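PDB 1QLW: esterase from Alcaligenes sp., which probably hydrolyses carboxylic esters and is built on the alpha/beta-hydrolase fold. Local coordinates for residues 86-91 / 304-309. Sequence-based numbering, arbitrary orientation.
Sequences MGWDEY and RNNLQV
Two donors grip the backbone oxygen of Met86, just ahead of helix 88-94. Asn306 ND2 donates to Met86 O at 3.1 Å. The bond is nearly straight (166°) and lies in both the carbonyl plane and the amide plane. A water also donates to Met86 O, and its second hydrogen goes to Asn306 OD1, so it bridges the carbonyl and the amide. In this alpha/beta-hydrolase fold the contact joins the start of helix 88-94 to the start of the C-terminal helix 306-319. Asn306 CG sits in the crowded position between the backbone N and the carbonyl carbon. Its ND2 also bonds to Met301 O, which helps fix the amide.

Gly87 is the N-cap residue of the first helix. One residue on, Trp88 NE1 donates to Asn306 O at 2.8 Å. This bond is more bent, and the donor stands above the carbonyl plane. The planes of the indole and the Asn306 amide are nearly parallel but offset, and the two side chains slide past each other in opposite directions. The indole edge also meets Val309, with Trp88 CZ2 3.7 Å from Val309 CG1. A leucine at Trp88 would remove the indole N-H and would probably leave Asn306 O without this donor and Val309 less well packed.

Tyr91 CG is anti to its backbone N (chi1 -170°), and the CB bond points toward helix 306-319. Its hydroxyl bonds to Asp311 OD1. Leu307 lies over one ring face in a CH-pi contact, its CD2 3.9 Å from the Tyr91 ring centroid and 19° off the normal.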
# COMPACT_ATOMS: atom_id res chain seq x y z
N MET A 86 -7.29 4.49 16.97
CA MET A 86 -6.13 3.62 16.95
C MET A 86 -6.53 2.21 16.48
O MET A 86 -7.53 1.63 16.93
CB MET A 86 -5.57 3.53 18.38
CG MET A 86 -4.23 2.82 18.45
SD MET A 86 -3.60 2.71 20.13
CE MET A 86 -3.34 4.45 20.50
N GLY A 87 -5.74 1.69 15.57
CA GLY A 87 -5.94 0.34 15.07
C GLY A 87 -5.05 -0.64 15.83
O GLY A 87 -4.24 -0.30 16.70
N TRP A 88 -5.17 -1.91 15.42
CA TRP A 88 -4.40 -2.96 16.06
C TRP A 88 -2.92 -2.84 15.78
O TRP A 88 -2.11 -3.21 16.64
CB TRP A 88 -4.89 -4.34 15.68
CG TRP A 88 -6.17 -4.77 16.33
CD1 TRP A 88 -7.00 -4.05 17.14
CD2 TRP A 88 -6.78 -6.05 16.19
NE1 TRP A 88 -8.09 -4.81 17.51
CE2 TRP A 88 -7.96 -6.06 16.95
CE3 TRP A 88 -6.43 -7.23 15.50
CZ2 TRP A 88 -8.81 -7.16 17.02
CZ3 TRP A 88 -7.29 -8.32 15.58
CH2 TRP A 88 -8.46 -8.27 16.34
N ASP A 89 -2.51 -2.38 14.60
CA ASP A 89 -1.07 -2.25 14.36
C ASP A 89 -0.40 -1.35 15.39
O ASP A 89 0.52 -1.75 16.11
CB ASP A 89 -0.98 -1.72 12.94
CG ASP A 89 0.44 -1.57 12.54
OD1 ASP A 89 1.36 -2.14 13.13
OD2 ASP A 89 0.58 -0.84 11.53
N GLU A 90 -0.93 -0.13 15.55
CA GLU A 90 -0.38 0.80 16.52
C GLU A 90 -0.54 0.28 17.94
O GLU A 90 0.36 0.41 18.77
CB GLU A 90 -1.08 2.16 16.40
CG GLU A 90 -0.56 3.17 17.40
CD GLU A 90 -1.11 4.56 17.31
OE1 GLU A 90 -1.86 4.87 16.36
OE2 GLU A 90 -0.81 5.37 18.22
N TYR A 91 -1.68 -0.31 18.25
CA TYR A 91 -1.91 -0.82 19.61
C TYR A 91 -0.91 -1.91 19.95
O TYR A 91 -0.32 -1.93 21.04
CB TYR A 91 -3.33 -1.33 19.76
CG TYR A 91 -3.70 -1.64 21.19
CD1 TYR A 91 -3.74 -0.63 22.13
CD2 TYR A 91 -4.07 -2.90 21.58
CE1 TYR A 91 -4.16 -0.88 23.42
CE2 TYR A 91 -4.49 -3.19 22.86
CZ TYR A 91 -4.54 -2.16 23.79
OH TYR A 91 -4.98 -2.38 25.07
N ARG A 304 -15.78 -0.49 17.61
CA ARG A 304 -15.63 0.49 18.68
C ARG A 304 -14.93 -0.08 19.90
O ARG A 304 -14.29 0.66 20.65
CB ARG A 304 -16.99 1.09 19.02
CG ARG A 304 -17.53 1.99 17.91
CD ARG A 304 -18.86 2.63 18.31
NE ARG A 304 -19.91 1.67 18.56
CZ ARG A 304 -20.36 1.21 19.72
NH1 ARG A 304 -19.87 1.62 20.88
NH2 ARG A 304 -21.35 0.33 19.71
N ASN A 305 -15.07 -1.38 20.15
CA ASN A 305 -14.40 -2.06 21.25
C ASN A 305 -13.20 -2.84 20.70
O ASN A 305 -12.77 -3.82 21.32
CB ASN A 305 -15.36 -2.99 21.99
CG ASN A 305 -15.75 -4.16 21.12
OD1 ASN A 305 -15.73 -4.09 19.89
ND2 ASN A 305 -16.12 -5.28 21.73
N ASN A 306 -12.54 -2.34 19.65
CA ASN A 306 -11.43 -3.08 19.07
C ASN A 306 -10.29 -3.29 20.04
O ASN A 306 -9.58 -4.30 19.88
CB ASN A 306 -10.96 -2.46 17.77
CG ASN A 306 -10.29 -1.12 17.88
OD1 ASN A 306 -10.56 -0.35 18.80
ND2 ASN A 306 -9.41 -0.82 16.92
N LEU A 307 -10.05 -2.40 20.99
CA LEU A 307 -8.93 -2.60 21.91
C LEU A 307 -9.27 -3.62 22.99
O LEU A 307 -8.37 -4.32 23.48
CB LEU A 307 -8.45 -1.28 22.51
CG LEU A 307 -8.10 -0.20 21.48
CD1 LEU A 307 -7.45 0.98 22.16
CD2 LEU A 307 -7.20 -0.73 20.37
N GLN A 308 -10.55 -3.75 23.35
CA GLN A 308 -11.00 -4.81 24.24
C GLN A 308 -10.73 -6.17 23.57
O GLN A 308 -10.24 -7.12 24.20
CB GLN A 308 -12.49 -4.67 24.53
CG GLN A 308 -13.07 -5.72 25.45
CD GLN A 308 -14.54 -5.60 25.69
OE1 GLN A 308 -15.02 -5.92 26.80
NE2 GLN A 308 -15.30 -5.20 24.70
N VAL A 309 -11.07 -6.28 22.28
CA VAL A 309 -10.83 -7.52 21.53
C VAL A 309 -9.33 -7.76 21.43
O VAL A 309 -8.84 -8.89 21.64
CB VAL A 309 -11.52 -7.48 20.17
CG1 VAL A 309 -11.20 -8.76 19.39
CG2 VAL A 309 -13.02 -7.28 20.31
O HOH W 1 -9.28 2.13 18.99